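Local coordinates for general Secretion Pathway Protein (Vibrio vulnificus, PDB 4G54) that probably binds peptidoglycan in the periplasm as part of a fusion protein of the type II secretion system, at residues Arg89-Arg101 and Leu104-Ser116. Residues are numbered along the deposited sequence; the frame is centred on the assembly and turned at random.
Sequences RAYVVLLEVDPER and LLTGEQRLTFTVS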
ATOM      1  N   ARG A  89      -1.584   9.250 -21.857  1.00 40.21           N
ATOM      2  CA  ARG A  89      -1.401   8.518 -20.569  1.00 37.50           C
ATOM      3  C   ARG A  89      -2.622   7.656 -20.256  1.00 34.31           C
ATOM      4  O   ARG A  89      -3.769   7.980 -20.638  1.00 35.54           O
ATOM      5  CB  ARG A  89      -1.089   9.445 -19.357  1.00 38.00           C
ATOM      6  CG  ARG A  89       0.296  10.120 -19.474  1.00 46.66           C
ATOM      7  CD  ARG A  89       0.345  11.467 -18.785  1.00 51.87           C
ATOM      8  NE  ARG A  89       0.205  11.299 -17.347  1.00 53.98           N
ATOM      9  CZ  ARG A  89       1.210  11.137 -16.474  1.00 51.72           C
ATOM     10  NH1 ARG A  89       2.484  11.143 -16.889  1.00 50.45           N
ATOM     11  NH2 ARG A  89       0.916  10.976 -15.159  1.00 40.32           N
ATOM     12  N   ALA A  90      -2.372   6.576 -19.549  1.00 30.44           N
ATOM     13  CA  ALA A  90      -3.409   5.700 -19.031  1.00 29.03           C
ATOM     14  C   ALA A  90      -2.883   5.083 -17.771  1.00 24.86           C
ATOM     15  O   ALA A  90      -1.679   5.249 -17.412  1.00 25.66           O
ATOM     16  CB  ALA A  90      -3.783   4.599 -20.011  1.00 30.32           C
ATOM     17  N   TYR A  91      -3.775   4.478 -17.002  1.00 21.86           N
ATOM     18  CA  TYR A  91      -3.419   4.104 -15.611  1.00 21.90           C
ATOM     19  C   TYR A  91      -3.983   2.692 -15.401  1.00 22.60           C
ATOM     20  O   TYR A  91      -5.096   2.433 -15.765  1.00 24.17           O
ATOM     21  CB  TYR A  91      -4.105   5.080 -14.607  1.00 21.13           C
ATOM     22  CG  TYR A  91      -3.548   6.471 -14.757  1.00 23.13           C
ATOM     23  CD1 TYR A  91      -4.104   7.386 -15.682  1.00 23.47           C
ATOM     24  CD2 TYR A  91      -2.407   6.849 -14.014  1.00 23.93           C
ATOM     25  CE1 TYR A  91      -3.535   8.627 -15.855  1.00 24.74           C
ATOM     26  CE2 TYR A  91      -1.822   8.138 -14.155  1.00 25.55           C
ATOM     27  CZ  TYR A  91      -2.412   9.030 -15.082  1.00 26.35           C
ATOM     28  OH  TYR A  91      -1.916  10.283 -15.284  1.00 34.31           O
ATOM     29  N   VAL A  92      -3.185   1.799 -14.812  1.00 21.58           N
ATOM     30  CA  VAL A  92      -3.640   0.420 -14.594  1.00 20.21           C
ATOM     31  C   VAL A  92      -3.140  -0.044 -13.212  1.00 19.59           C
ATOM     32  O   VAL A  92      -2.116   0.427 -12.732  1.00 19.14           O
ATOM     33  CB  VAL A  92      -3.127  -0.509 -15.747  1.00 24.13           C
ATOM     34  CG1 VAL A  92      -1.584  -0.711 -15.710  1.00 22.27           C
ATOM     35  CG2 VAL A  92      -3.834  -1.786 -15.720  1.00 29.80           C
ATOM     36  N   VAL A  93      -3.945  -0.840 -12.521  1.00 18.91           N
ATOM     37  CA  VAL A  93      -3.531  -1.358 -11.230  1.00 18.42           C
ATOM     38  C   VAL A  93      -2.622  -2.529 -11.393  1.00 17.29           C
ATOM     39  O   VAL A  93      -2.946  -3.493 -12.106  1.00 19.67           O
ATOM     40  CB  VAL A  93      -4.747  -1.697 -10.325  1.00 19.41           C
ATOM     41  CG1 VAL A  93      -4.296  -2.480  -9.082  1.00 20.94           C
ATOM     42  CG2 VAL A  93      -5.472  -0.378  -9.946  1.00 23.72           C
ATOM     43  N   LEU A  94      -1.460  -2.476 -10.716  1.00 17.73           N
ATOM     44  CA  LEU A  94      -0.585  -3.670 -10.635  1.00 17.71           C
ATOM     45  C   LEU A  94      -1.003  -4.407  -9.392  1.00 17.14           C
ATOM     46  O   LEU A  94      -0.888  -3.906  -8.262  1.00 18.81           O
ATOM     47  CB  LEU A  94       0.899  -3.216 -10.511  1.00 19.46           C
ATOM     48  CG  LEU A  94       1.902  -4.356 -10.239  1.00 20.52           C
ATOM     49  CD1 LEU A  94       2.046  -5.203 -11.430  1.00 22.66           C
ATOM     50  CD2 LEU A  94       3.274  -3.727  -9.895  1.00 26.73           C
ATOM     51  N   LEU A  95      -1.457  -5.662  -9.572  1.00 18.52           N
ATOM     52  CA  LEU A  95      -1.888  -6.478  -8.452  1.00 18.87           C
ATOM     53  C   LEU A  95      -0.771  -7.326  -7.986  1.00 21.43           C
ATOM     54  O   LEU A  95      -0.623  -7.474  -6.743  1.00 23.53           O
ATOM     55  CB  LEU A  95      -3.127  -7.383  -8.884  1.00 17.81           C
ATOM     56  CG  LEU A  95      -3.639  -8.390  -7.876  1.00 22.19           C
ATOM     57  CD1 LEU A  95      -4.289  -7.675  -6.691  1.00 21.03           C
ATOM     58  CD2 LEU A  95      -4.695  -9.280  -8.616  1.00 24.91           C
ATOM     59  N   GLU A  96      -0.058  -8.009  -8.895  1.00 21.85           N
ATOM     60  CA  GLU A  96       1.116  -8.780  -8.442  1.00 24.14           C
ATOM     61  C   GLU A  96       2.175  -8.789  -9.525  1.00 22.60           C
ATOM     62  O   GLU A  96       1.903  -8.477 -10.646  1.00 23.94           O
ATOM     63  CB  GLU A  96       0.771 -10.167  -8.017  1.00 27.95           C
ATOM     64  CG  GLU A  96       0.061 -10.957  -9.040  1.00 29.52           C
ATOM     65  CD  GLU A  96      -0.394 -12.327  -8.414  1.00 38.43           C
ATOM     66  OE1 GLU A  96      -1.585 -12.641  -8.384  1.00 42.62           O
ATOM     67  OE2 GLU A  96       0.507 -13.055  -7.920  1.00 45.78           O
ATOM     68  N   VAL A  97       3.361  -9.184  -9.131  1.00 23.80           N
ATOM     69  CA  VAL A  97       4.513  -9.050 -10.022  1.00 23.58           C
ATOM     70  C   VAL A  97       5.518 -10.118  -9.688  1.00 24.57           C
ATOM     71  O   VAL A  97       5.732 -10.445  -8.495  1.00 25.03           O
ATOM     72  CB  VAL A  97       5.177  -7.649  -9.894  1.00 23.66           C
ATOM     73  CG1 VAL A  97       5.540  -7.251  -8.388  1.00 24.39           C
ATOM     74  CG2 VAL A  97       6.444  -7.584 -10.797  1.00 24.04           C
ATOM     75  N   ASP A  98       6.125 -10.684 -10.738  1.00 24.53           N
ATOM     76  CA  ASP A  98       7.274 -11.620 -10.547  1.00 27.91           C
ATOM     77  C   ASP A  98       8.266 -11.327 -11.690  1.00 26.83           C
ATOM     78  O   ASP A  98       7.983 -10.435 -12.488  1.00 24.96           O
ATOM     79  CB  ASP A  98       6.826 -13.080 -10.392  1.00 31.02           C
ATOM     80  CG  ASP A  98       6.319 -13.715 -11.682  1.00 35.50           C
ATOM     81  OD1 ASP A  98       6.737 -13.299 -12.790  1.00 36.25           O
ATOM     82  OD2 ASP A  98       5.559 -14.725 -11.591  1.00 42.78           O
ATOM     83  N   PRO A  99       9.448 -11.966 -11.727  1.00 28.95           N
ATOM     84  CA  PRO A  99      10.402 -11.619 -12.820  1.00 29.24           C
ATOM     85  C   PRO A  99       9.912 -11.796 -14.234  1.00 28.83           C
ATOM     86  O   PRO A  99      10.497 -11.185 -15.154  1.00 29.17           O
ATOM     87  CB  PRO A  99      11.553 -12.609 -12.588  1.00 32.29           C
ATOM     88  CG  PRO A  99      11.511 -12.760 -11.102  1.00 31.30           C
ATOM     89  CD  PRO A  99      10.093 -12.810 -10.707  1.00 32.68           C
ATOM     90  N   GLU A 100       8.863 -12.590 -14.409  1.00 28.57           N
ATOM     91  CA  GLU A 100       8.422 -12.882 -15.761  1.00 30.64           C
ATOM     92  C   GLU A 100       7.134 -12.170 -16.238  1.00 29.51           C
ATOM     93  O   GLU A 100       6.927 -12.029 -17.467  1.00 30.48           O
ATOM     94  CB  GLU A 100       8.262 -14.413 -15.907  1.00 33.73           C
ATOM     95  CG  GLU A 100       9.596 -15.217 -15.858  1.00 40.35           C
ATOM     96  CD  GLU A 100       9.329 -16.722 -15.940  1.00 49.47           C
ATOM     97  OE1 GLU A 100       8.206 -17.140 -15.579  1.00 54.35           O
ATOM     98  OE2 GLU A 100      10.205 -17.490 -16.381  1.00 54.37           O
ATOM     99  N   ARG A 101       6.270 -11.773 -15.303  1.00 28.17           N
ATOM    100  CA  ARG A 101       4.904 -11.344 -15.663  1.00 28.85           C
ATOM    101  C   ARG A 101       4.355 -10.421 -14.601  1.00 26.83           C
ATOM    102  O   ARG A 101       4.763 -10.518 -13.433  1.00 26.66           O
ATOM    103  CB  ARG A 101       3.904 -12.541 -15.749  1.00 31.84           C
ATOM    104  CG  ARG A 101       3.549 -13.200 -14.368  1.00 37.49           C
ATOM    105  CD  ARG A 101       2.517 -12.420 -13.373  1.00 47.76           C
ATOM    106  NE  ARG A 101       2.940 -12.265 -11.926  1.00 45.60           N
ATOM    107  CZ  ARG A 101       2.605 -13.109 -10.926  1.00 55.22           C
ATOM    108  NH1 ARG A 101       1.817 -14.168 -11.180  1.00 54.77           N
ATOM    109  NH2 ARG A 101       3.028 -12.903  -9.652  1.00 54.46           N
ATOM    110  N   LEU A 104      -2.332  -7.276 -14.083  1.00 20.43           N
ATOM    111  CA  LEU A 104      -2.872  -5.901 -14.171  1.00 19.72           C
ATOM    112  C   LEU A 104      -4.398  -5.921 -14.061  1.00 22.89           C
ATOM    113  O   LEU A 104      -5.059  -6.817 -14.601  1.00 23.53           O
ATOM    114  CB  LEU A 104      -2.451  -5.286 -15.492  1.00 21.30           C
ATOM    115  CG  LEU A 104      -0.932  -5.254 -15.733  1.00 20.71           C
ATOM    116  CD1 LEU A 104      -0.728  -4.556 -17.083  1.00 23.03           C
ATOM    117  CD2 LEU A 104      -0.250  -4.524 -14.572  1.00 20.09           C
ATOM    118  N   LEU A 105      -4.947  -4.914 -13.404  1.00 20.83           N
ATOM    119  CA  LEU A 105      -6.425  -4.686 -13.309  1.00 20.73           C
ATOM    120  C   LEU A 105      -6.777  -3.360 -13.959  1.00 23.11           C
ATOM    121  O   LEU A 105      -6.251  -2.330 -13.582  1.00 21.28           O
ATOM    122  CB  LEU A 105      -6.878  -4.734 -11.849  1.00 20.27           C
ATOM    123  CG  LEU A 105      -6.430  -5.935 -11.038  1.00 22.12           C
ATOM    124  CD1 LEU A 105      -6.879  -5.776  -9.551  1.00 23.21           C
ATOM    125  CD2 LEU A 105      -7.097  -7.209 -11.559  1.00 26.09           C
ATOM    126  N   THR A 106      -7.699  -3.384 -14.937  1.00 22.78           N
ATOM    127  CA  THR A 106      -7.953  -2.223 -15.796  1.00 24.54           C
ATOM    128  C   THR A 106      -9.225  -1.505 -15.402  1.00 25.69           C
ATOM    129  O   THR A 106      -9.568  -0.481 -15.994  1.00 28.31           O
ATOM    130  CB  THR A 106      -8.085  -2.616 -17.294  1.00 26.33           C
ATOM    131  OG1 THR A 106      -9.369  -3.327 -17.421  1.00 26.08           O
ATOM    132  CG2 THR A 106      -6.976  -3.494 -17.803  1.00 28.13           C
ATOM    133  N   GLY A 107      -9.954  -1.979 -14.395  1.00 26.37           N
ATOM    134  CA  GLY A 107     -11.308  -1.471 -14.113  1.00 26.78           C
ATOM    135  C   GLY A 107     -12.413  -2.334 -14.795  1.00 27.21           C
ATOM    136  O   GLY A 107     -13.574  -2.308 -14.413  1.00 30.69           O
ATOM    137  N   GLU A 108     -11.973  -3.129 -15.765  1.00 26.55           N
ATOM    138  CA  GLU A 108     -12.868  -4.073 -16.470  1.00 28.27           C
ATOM    139  C   GLU A 108     -12.334  -5.460 -16.629  1.00 28.29           C
ATOM    140  O   GLU A 108     -13.126  -6.404 -16.684  1.00 29.37           O
ATOM    141  CB  GLU A 108     -13.254  -3.493 -17.825  1.00 30.69           C
ATOM    142  CG  GLU A 108     -14.372  -2.424 -17.558  1.00 39.95           C
ATOM    143  CD  GLU A 108     -15.645  -2.902 -16.759  1.00 50.66           C
ATOM    144  OE1 GLU A 108     -16.067  -2.181 -15.783  1.00 49.38           O
ATOM    145  OE2 GLU A 108     -16.230  -3.967 -17.113  1.00 55.56           O
ATOM    146  N   GLN A 109     -11.043  -5.594 -16.793  1.00 26.76           N
ATOM    147  CA  GLN A 109     -10.428  -6.885 -17.042  1.00 26.84           C
ATOM    148  C   GLN A 109      -9.224  -7.145 -16.152  1.00 26.65           C
ATOM    149  O   GLN A 109      -8.501  -6.220 -15.794  1.00 25.35           O
ATOM    150  CB  GLN A 109      -9.918  -6.947 -18.504  1.00 29.45           C
ATOM    151  CG  GLN A 109     -11.039  -6.808 -19.508  1.00 37.32           C
ATOM    152  CD  GLN A 109     -10.465  -6.817 -20.920  1.00 41.17           C
ATOM    153  OE1 GLN A 109      -9.833  -7.790 -21.353  1.00 45.66           O
ATOM    154  NE2 GLN A 109     -10.694  -5.731 -21.636  1.00 47.12           N
ATOM    155  N   ARG A 110      -9.018  -8.406 -15.816  1.00 26.00           N
ATOM    156  CA  ARG A 110      -7.711  -8.847 -15.343  1.00 26.21           C
ATOM    157  C   ARG A 110      -6.828  -9.342 -16.493  1.00 27.16           C
ATOM    158  O   ARG A 110      -7.190 -10.315 -17.196  1.00 30.14           O
ATOM    159  CB  ARG A 110      -7.947  -9.951 -14.312  1.00 27.15           C
ATOM    160  CG  ARG A 110      -6.691 -10.491 -13.693  1.00 28.77           C
ATOM    161  CD  ARG A 110      -7.087 -11.766 -12.810  1.00 37.29           C
ATOM    162  NE  ARG A 110      -6.081 -12.170 -11.812  0.50 33.94           N
ATOM    163  CZ  ARG A 110      -6.177 -12.101 -10.476  0.50 29.62           C
ATOM    164  NH1 ARG A 110      -7.254 -11.636  -9.824  0.50 28.76           N
ATOM    165  NH2 ARG A 110      -5.133 -12.535  -9.781  0.50 33.65           N
ATOM    166  N   LEU A 111      -5.699  -8.669 -16.699  1.00 25.88           N
ATOM    167  CA  LEU A 111      -4.701  -8.982 -17.759  1.00 28.07           C
ATOM    168  C   LEU A 111      -3.329  -9.395 -17.208  1.00 28.27           C
ATOM    169  O   LEU A 111      -2.899  -8.935 -16.160  1.00 27.74           O
ATOM    170  CB  LEU A 111      -4.418  -7.739 -18.645  1.00 29.63           C
ATOM    171  CG  LEU A 111      -5.692  -7.054 -19.143  1.00 35.28           C
ATOM    172  CD1 LEU A 111      -5.382  -5.794 -19.945  1.00 35.97           C
ATOM    173  CD2 LEU A 111      -6.553  -8.001 -19.911  1.00 40.81           C
ATOM    174  N   THR A 112      -2.634 -10.265 -17.950  1.00 29.13           N
ATOM    175  CA  THR A 112      -1.267 -10.617 -17.608  1.00 29.61           C
ATOM    176  C   THR A 112      -0.366 -10.065 -18.701  1.00 29.41           C
ATOM    177  O   THR A 112      -0.609 -10.336 -19.888  1.00 30.76           O
ATOM    178  CB  THR A 112      -1.099 -12.141 -17.495  1.00 32.73           C
ATOM    179  OG1 THR A 112      -1.868 -12.561 -16.360  1.00 35.82           O
ATOM    180  CG2 THR A 112       0.346 -12.503 -17.184  1.00 36.64           C
ATOM    181  N   PHE A 113       0.662  -9.340 -18.314  1.00 26.45           N
ATOM    182  CA  PHE A 113       1.639  -8.794 -19.283  1.00 26.74           C
ATOM    183  C   PHE A 113       2.956  -9.424 -18.987  1.00 26.29           C
ATOM    184  O   PHE A 113       3.345  -9.569 -17.823  1.00 27.03           O
ATOM    185  CB  PHE A 113       1.768  -7.296 -18.984  1.00 28.35           C
ATOM    186  CG  PHE A 113       1.058  -6.402 -19.957  1.00 27.89           C
ATOM    187  CD1 PHE A 113      -0.048  -6.812 -20.656  1.00 34.10           C
ATOM    188  CD2 PHE A 113       1.474  -5.073 -20.048  1.00 33.15           C
ATOM    189  CE1 PHE A 113      -0.704  -5.935 -21.517  1.00 36.82           C
ATOM    190  CE2 PHE A 113       0.830  -4.202 -20.911  1.00 33.48           C
ATOM    191  CZ  PHE A 113      -0.230  -4.684 -21.677  1.00 31.13           C
ATOM    192  N   THR A 114       3.729  -9.707 -20.062  1.00 25.03           N
ATOM    193  CA  THR A 114       5.125 -10.081 -19.885  1.00 25.50           C
ATOM    194  C   THR A 114       5.956  -8.828 -19.532  1.00 23.67           C
ATOM    195  O   THR A 114       5.481  -7.700 -19.650  1.00 22.98           O
ATOM    196  CB  THR A 114       5.691 -10.636 -21.200  1.00 26.47           C
ATOM    197  OG1 THR A 114       5.668  -9.604 -22.191  1.00 28.01           O
ATOM    198  CG2 THR A 114       4.839 -11.788 -21.715  1.00 31.02           C
ATOM    199  N   VAL A 115       7.197  -9.029 -19.107  1.00 24.85           N
ATOM    200  CA  VAL A 115       8.110  -7.894 -18.855  1.00 26.51           C
ATOM    201  C   VAL A 115       8.209  -7.024 -20.120  1.00 24.73           C
ATOM    202  O   VAL A 115       8.127  -5.795 -20.067  1.00 25.28           O
ATOM    203  CB  VAL A 115       9.522  -8.380 -18.525  1.00 30.77           C
ATOM    204  CG1 VAL A 115      10.420  -7.181 -18.177  1.00 31.85           C
ATOM    205  CG2 VAL A 115       9.453  -9.193 -17.338  1.00 32.01           C
ATOM    206  N   SER A 116       8.408  -7.679 -21.269  1.00 25.05           N
ATOM    207  CA  SER A 116       8.497  -6.922 -22.509  1.00 25.16           C
ATOM    208  C   SER A 116       7.265  -6.039 -22.744  1.00 24.47           C
ATOM    209  O   SER A 116       7.390  -4.861 -23.058  1.00 25.95           O
ATOM    210  CB  SER A 116       8.735  -7.864 -23.673  1.00 24.07           C
ATOM    211  OG  SER A 116       8.856  -7.140 -24.855  1.00 24.91           O
TER
HETATM  212  O   HOH W   1       8.677 -12.005 -19.176  1.00 24.67           O
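V93 and L105 pair backbone to backbone as an antiparallel hydrogen-bonded pair: V93 N gives to L105 O at 2.9 Å, and L105 N returns the bond to V93 O at 2.8 Å. One step on, L94 and L104 form a non-hydrogen-bonded pair. At the end away from the 106-109 turn, R101 sits against T114 in the same way, with R101 CA 3.2 Å from F113 O in a CA-H...O contact.

Apolar side chains fill in around this ladder. V92 and L104 cross at about a right angle, CG2 of V92 resting 3.8 Å from CB of L104; with that methyl anti to the backbone N, it also comes close to the L105 carbonyl. L94 CD1 meets L104 CD2, while V93 and L105 touch through their CB atoms on the other face of the sheet.

E96, R101 and R110 form a chain of charges across three strands. E96 OE2 bridges to R101 NH2 at 3.1 Å, and D98 OD2 lies over the R101 guanidinium, a long charge pair. R110 has two conformers, making its end less certain; in the one described, L95 CD2 covers a guanidinium face, E96 OE1 lies 3.8 Å from R110 NH2, a long salt bridge near the plane, and NH2 donates to L212 O.

Strands 88-97, 101-105 and 110-114 are consecutive and antiparallel, joined by two hairpin turns in the GspA, peptidase C39-like domain, with 110-114 outermost. Strand 79-85 flanks 88-97, and helix 69-73 packs against L94, V97 and V115.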